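Long-range contact in probable branched-chain-amino-acid aminotransferase (PDB 3CSW), which probably catalyses the pyridoxal-phosphate-dependent transfer of the amino group between leucine, isoleucine or valine and 2-oxoglutarate in branched-chain amino-acid biosynthesis: residues A[172-186]-A[224-238]. Sequence-based numbering, arbitrary orientation. Where two conformers were deposited one is given.
With PLP (pyridoxal-5'-phosphate), chain E.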
# COMPACT_ATOMS: atom_id res chain seq x y z
N GLY A 172 3.70 4.09 7.88
CA GLY A 172 4.05 5.01 8.95
C GLY A 172 4.32 4.37 10.30
O GLY A 172 4.51 5.08 11.29
N GLN A 173 4.34 3.03 10.35
CA GLN A 173 4.78 2.31 11.54
C GLN A 173 6.29 2.47 11.66
O GLN A 173 6.98 2.56 10.66
CB GLN A 173 4.38 0.82 11.51
CG GLN A 173 5.19 -0.13 10.60
CD GLN A 173 4.73 -0.16 9.15
OE1 GLN A 173 4.14 0.79 8.64
NE2 GLN A 173 5.02 -1.25 8.47
N VAL A 174 6.78 2.53 12.89
CA VAL A 174 8.21 2.51 13.14
C VAL A 174 8.75 1.10 12.82
O VAL A 174 8.23 0.08 13.30
CB VAL A 174 8.53 2.87 14.62
CG1 VAL A 174 10.02 2.85 14.86
CG2 VAL A 174 7.93 4.25 14.98
N CYS A 175 9.77 1.05 11.99
CA CYS A 175 10.46 -0.22 11.75
C CYS A 175 11.73 -0.24 12.58
O CYS A 175 11.78 -0.88 13.65
CB CYS A 175 10.73 -0.45 10.24
SG CYS A 175 9.20 -0.89 9.36
N GLU A 176 12.75 0.46 12.11
CA GLU A 176 14.03 0.43 12.76
C GLU A 176 14.96 1.48 12.20
O GLU A 176 14.65 2.12 11.22
CB GLU A 176 14.65 -0.97 12.56
CG GLU A 176 14.88 -1.36 11.11
CD GLU A 176 14.94 -2.87 10.90
OE1 GLU A 176 15.75 -3.54 11.56
OE2 GLU A 176 14.19 -3.38 10.05
N GLY A 177 16.13 1.63 12.82
CA GLY A 177 17.19 2.46 12.25
C GLY A 177 17.87 1.73 11.10
O GLY A 177 17.68 0.53 10.93
N SER A 178 18.70 2.46 10.33
CA SER A 178 19.48 1.88 9.21
C SER A 178 20.50 0.80 9.65
O SER A 178 20.90 -0.05 8.84
CB SER A 178 20.16 2.98 8.37
OG SER A 178 21.31 3.54 8.99
N PHE A 179 20.90 0.82 10.92
CA PHE A 179 21.85 -0.17 11.45
C PHE A 179 21.54 -0.56 12.92
O PHE A 179 22.39 -1.17 13.57
CB PHE A 179 23.31 0.32 11.32
CG PHE A 179 23.64 1.59 12.13
CD1 PHE A 179 24.02 1.52 13.48
CD2 PHE A 179 23.62 2.86 11.52
CE1 PHE A 179 24.33 2.67 14.20
CE2 PHE A 179 23.94 4.02 12.24
CZ PHE A 179 24.28 3.92 13.59
N SER A 180 20.34 -0.25 13.40
CA SER A 180 19.95 -0.49 14.79
C SER A 180 18.46 -0.77 14.91
O SER A 180 17.74 -0.48 14.00
CB SER A 180 20.26 0.76 15.64
OG SER A 180 19.60 1.94 15.14
N ASN A 181 18.03 -1.34 16.03
CA ASN A 181 16.62 -1.42 16.38
C ASN A 181 16.23 -0.27 17.33
O ASN A 181 17.08 0.34 17.99
CB ASN A 181 16.25 -2.77 16.98
CG ASN A 181 16.33 -3.91 15.97
OD1 ASN A 181 17.25 -4.74 16.03
ND2 ASN A 181 15.37 -3.97 15.04
N VAL A 182 14.93 0.03 17.37
CA VAL A 182 14.34 1.14 18.14
C VAL A 182 13.47 0.66 19.30
O VAL A 182 12.64 -0.24 19.15
CB VAL A 182 13.49 2.04 17.20
CG1 VAL A 182 12.69 3.17 17.97
CG2 VAL A 182 14.40 2.63 16.11
N PHE A 183 13.67 1.28 20.45
CA PHE A 183 12.84 1.09 21.60
C PHE A 183 12.37 2.46 22.10
O PHE A 183 13.06 3.48 21.93
CB PHE A 183 13.65 0.43 22.74
CG PHE A 183 13.97 -1.02 22.52
CD1 PHE A 183 14.99 -1.40 21.66
CD2 PHE A 183 13.29 -2.02 23.21
CE1 PHE A 183 15.32 -2.73 21.48
CE2 PHE A 183 13.60 -3.35 23.03
CZ PHE A 183 14.63 -3.71 22.17
N LEU A 184 11.17 2.48 22.69
CA LEU A 184 10.67 3.67 23.37
C LEU A 184 10.14 3.29 24.74
O LEU A 184 9.85 2.12 25.02
CB LEU A 184 9.61 4.43 22.55
CG LEU A 184 8.26 3.77 22.23
CD1 LEU A 184 7.24 4.83 21.97
CD2 LEU A 184 8.37 2.82 21.04
N VAL A 185 10.08 4.26 25.63
CA VAL A 185 9.56 4.02 26.98
C VAL A 185 8.42 5.00 27.17
O VAL A 185 8.58 6.18 26.86
CB VAL A 185 10.60 4.22 28.11
CG1 VAL A 185 9.93 4.06 29.48
CG2 VAL A 185 11.79 3.25 27.96
N LYS A 186 7.29 4.50 27.66
CA LYS A 186 6.11 5.32 27.91
C LYS A 186 5.39 4.81 29.14
O LYS A 186 4.97 3.65 29.16
CB LYS A 186 5.18 5.29 26.70
CG LYS A 186 3.96 6.21 26.76
CD LYS A 186 4.35 7.65 26.99
CE LYS A 186 3.17 8.55 26.75
NZ LYS A 186 3.53 9.96 27.01
N VAL A 224 4.13 -0.02 16.39
CA VAL A 224 4.38 1.29 17.00
C VAL A 224 4.27 2.30 15.86
O VAL A 224 4.93 2.15 14.85
CB VAL A 224 5.77 1.33 17.63
CG1 VAL A 224 6.09 2.75 18.20
CG2 VAL A 224 5.89 0.24 18.71
N TRP A 225 3.37 3.27 16.00
CA TRP A 225 3.18 4.31 14.97
C TRP A 225 4.17 5.47 15.19
O TRP A 225 4.55 5.77 16.33
CB TRP A 225 1.72 4.82 14.99
CG TRP A 225 0.72 3.75 14.67
CD1 TRP A 225 -0.25 3.26 15.49
CD2 TRP A 225 0.60 3.02 13.43
NE1 TRP A 225 -0.98 2.29 14.84
CE2 TRP A 225 -0.47 2.11 13.58
CE3 TRP A 225 1.30 3.04 12.22
CZ2 TRP A 225 -0.87 1.25 12.58
CZ3 TRP A 225 0.91 2.14 11.22
CH2 TRP A 225 -0.15 1.26 11.41
N VAL A 226 4.60 6.11 14.10
CA VAL A 226 5.67 7.13 14.21
C VAL A 226 5.42 8.22 15.28
O VAL A 226 6.35 8.59 16.01
CB VAL A 226 6.01 7.77 12.85
CG1 VAL A 226 4.76 8.39 12.17
CG2 VAL A 226 7.22 8.75 13.00
N TRP A 227 4.20 8.72 15.38
CA TRP A 227 3.86 9.78 16.34
C TRP A 227 4.04 9.42 17.84
O TRP A 227 4.20 10.30 18.69
CB TRP A 227 2.47 10.33 16.07
CG TRP A 227 1.34 9.34 16.20
CD1 TRP A 227 0.62 9.06 17.34
CD2 TRP A 227 0.77 8.55 15.16
NE1 TRP A 227 -0.34 8.11 17.07
CE2 TRP A 227 -0.28 7.79 15.74
CE3 TRP A 227 1.03 8.40 13.79
CZ2 TRP A 227 -1.07 6.90 14.99
CZ3 TRP A 227 0.25 7.51 13.05
CH2 TRP A 227 -0.79 6.78 13.64
N GLU A 228 4.05 8.12 18.16
CA GLU A 228 4.34 7.65 19.51
C GLU A 228 5.77 7.97 19.94
O GLU A 228 6.03 8.14 21.11
CB GLU A 228 4.09 6.14 19.67
CG GLU A 228 2.68 5.67 19.35
CD GLU A 228 2.46 4.21 19.74
OE1 GLU A 228 2.59 3.90 20.93
OE2 GLU A 228 2.14 3.39 18.87
N LEU A 229 6.71 8.01 19.00
CA LEU A 229 8.08 8.40 19.32
C LEU A 229 8.10 9.86 19.81
O LEU A 229 8.86 10.23 20.71
CB LEU A 229 8.99 8.25 18.10
CG LEU A 229 9.23 6.86 17.49
CD1 LEU A 229 10.16 6.96 16.26
CD2 LEU A 229 9.79 5.87 18.52
N PHE A 230 7.24 10.69 19.23
CA PHE A 230 7.19 12.11 19.59
C PHE A 230 6.45 12.36 20.89
O PHE A 230 6.52 13.46 21.44
CB PHE A 230 6.63 12.94 18.43
CG PHE A 230 7.55 13.00 17.24
CD1 PHE A 230 7.56 11.99 16.29
CD2 PHE A 230 8.41 14.08 17.06
CE1 PHE A 230 8.43 12.03 15.18
CE2 PHE A 230 9.28 14.13 15.94
CZ PHE A 230 9.28 13.11 15.01
N GLU A 231 5.78 11.34 21.42
CA GLU A 231 5.12 11.45 22.72
C GLU A 231 5.75 10.58 23.78
O GLU A 231 5.23 10.51 24.89
CB GLU A 231 3.65 11.11 22.58
CG GLU A 231 2.96 12.02 21.57
CD GLU A 231 1.47 12.10 21.79
OE1 GLU A 231 0.77 11.11 21.46
OE2 GLU A 231 1.01 13.15 22.29
N ALA A 232 6.86 9.93 23.45
CA ALA A 232 7.52 9.00 24.35
C ALA A 232 8.23 9.73 25.48
O ALA A 232 8.69 10.86 25.30
CB ALA A 232 8.54 8.15 23.55
N ASP A 233 8.33 9.08 26.64
CA ASP A 233 9.16 9.57 27.75
C ASP A 233 10.67 9.35 27.48
O ASP A 233 11.49 10.19 27.87
CB ASP A 233 8.79 8.91 29.08
CG ASP A 233 7.34 9.13 29.46
OD1 ASP A 233 6.80 10.18 29.08
OD2 ASP A 233 6.74 8.26 30.12
N GLU A 234 11.01 8.22 26.86
CA GLU A 234 12.38 7.88 26.53
C GLU A 234 12.42 7.19 25.19
O GLU A 234 11.45 6.60 24.77
CB GLU A 234 13.02 6.92 27.57
CG GLU A 234 12.72 7.22 29.03
CD GLU A 234 13.39 6.27 30.02
OE1 GLU A 234 14.52 5.81 29.75
OE2 GLU A 234 12.80 6.01 31.09
N MSE A 235 13.59 7.25 24.54
CA MSE A 235 13.86 6.50 23.32
C MSE A 235 15.33 6.07 23.31
O MSE A 235 16.20 6.76 23.85
CB MSE A 235 13.52 7.37 22.11
CG MSE A 235 13.82 6.77 20.74
SE MSE A 235 13.32 7.95 19.29
CE MSE A 235 13.81 6.86 17.89
N PHE A 236 15.61 4.89 22.75
CA PHE A 236 16.98 4.40 22.58
C PHE A 236 17.09 3.42 21.41
O PHE A 236 16.07 2.90 20.92
CB PHE A 236 17.57 3.82 23.88
CG PHE A 236 16.95 2.51 24.37
CD1 PHE A 236 17.39 1.28 23.87
CD2 PHE A 236 15.99 2.50 25.38
CE1 PHE A 236 16.85 0.08 24.34
CE2 PHE A 236 15.45 1.31 25.85
CZ PHE A 236 15.88 0.09 25.32
N LEU A 237 18.33 3.21 20.97
CA LEU A 237 18.67 2.30 19.89
C LEU A 237 19.48 1.13 20.42
O LEU A 237 20.14 1.24 21.45
CB LEU A 237 19.51 3.01 18.82
CG LEU A 237 19.03 4.36 18.29
CD1 LEU A 237 20.09 4.97 17.35
CD2 LEU A 237 17.65 4.21 17.61
N THR A 238 19.44 0.02 19.70
CA THR A 238 20.26 -1.14 20.03
C THR A 238 20.99 -1.65 18.78
O THR A 238 20.38 -1.82 17.74
CB THR A 238 19.40 -2.29 20.66
OG1 THR A 238 18.46 -2.79 19.71
CG2 THR A 238 18.65 -1.81 21.90
N1 PLP E . 18.48 -3.16 11.83
C2 PLP E . 19.27 -3.18 10.68
C2A PLP E . 18.66 -2.67 9.42
C3 PLP E . 20.59 -3.66 10.75
O3 PLP E . 21.42 -3.61 9.65
C4 PLP E . 21.11 -4.13 11.98
C4A PLP E . 22.54 -4.59 12.09
O4A PLP E . 23.45 -3.75 12.24
C5 PLP E . 20.30 -4.09 13.13
C6 PLP E . 18.99 -3.62 13.03
C5A PLP E . 20.86 -4.36 14.50
O4P PLP E . 20.92 -5.76 14.75
P PLP E . 21.97 -6.42 15.80
O1P PLP E . 22.00 -7.95 15.61
O2P PLP E . 21.55 -6.10 17.20
O3P PLP E . 23.32 -5.79 15.48
O HOH W 1 5.97 -0.91 14.31
O HOH W 2 19.28 -4.77 17.85
O HOH W 3 3.87 10.53 29.65
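Phe183 sets CG anti to its carbonyl carbon (chi1 -72°), Phe236 sets CG between N and the carbonyl carbon (chi1 69°), and the two rings come to lie near parallel, at 7°, but slid apart. They overlap little; the closer fit is a CH-pi contact, Phe183 CB lying 3.6 Å from the centroid of the Phe236 ring, over its face. Thr238 CG2 reaches Phe183 CE1 at 3.5 Å. Beneath the rings, strands 181-186 and 234-238 run antiparallel, with Phe183 N to Phe236 O (2.9 Å) and the reciprocal bond both nearly straight. On the other face of the sheet, Leu184 CD2 meets Val224 CG1 tip to tip at 3.6 Å, while Leu229 lies between Val174 and Val182, packing helix 226-230 onto the strand. At the far end Lys186 bends at chi2, bringing NZ 2.8 Å from Glu231 O; a long salt bridge to Asp233 OD1 is supplemented by a shared water, and Asp233 OD2 accepts a hydrogen bond from Glu187 N. A methionine in place of Lys186 would probably leave Glu231 O without this donor and Asp233 OD1 without its long ion pair. Val185 O receives both Glu234 N and, weakly, Asp233 N, two residues opposite one: a classic beta bulge. At the opposite end, water 2 joins Asn181 OD1 and Thr238 OG1 to the cofactor phosphate, and Glu176 OE1 accepts a bond from PLP N1 (2.8 Å), its other oxygen salt-bridged to Arg134. Segment 172-186 thus supplies pocket residues Glu176 to Asn181, and a glutamate paired with the pyridine nitrogen is characteristic of fold-type IV (class-IV) aminotransferases.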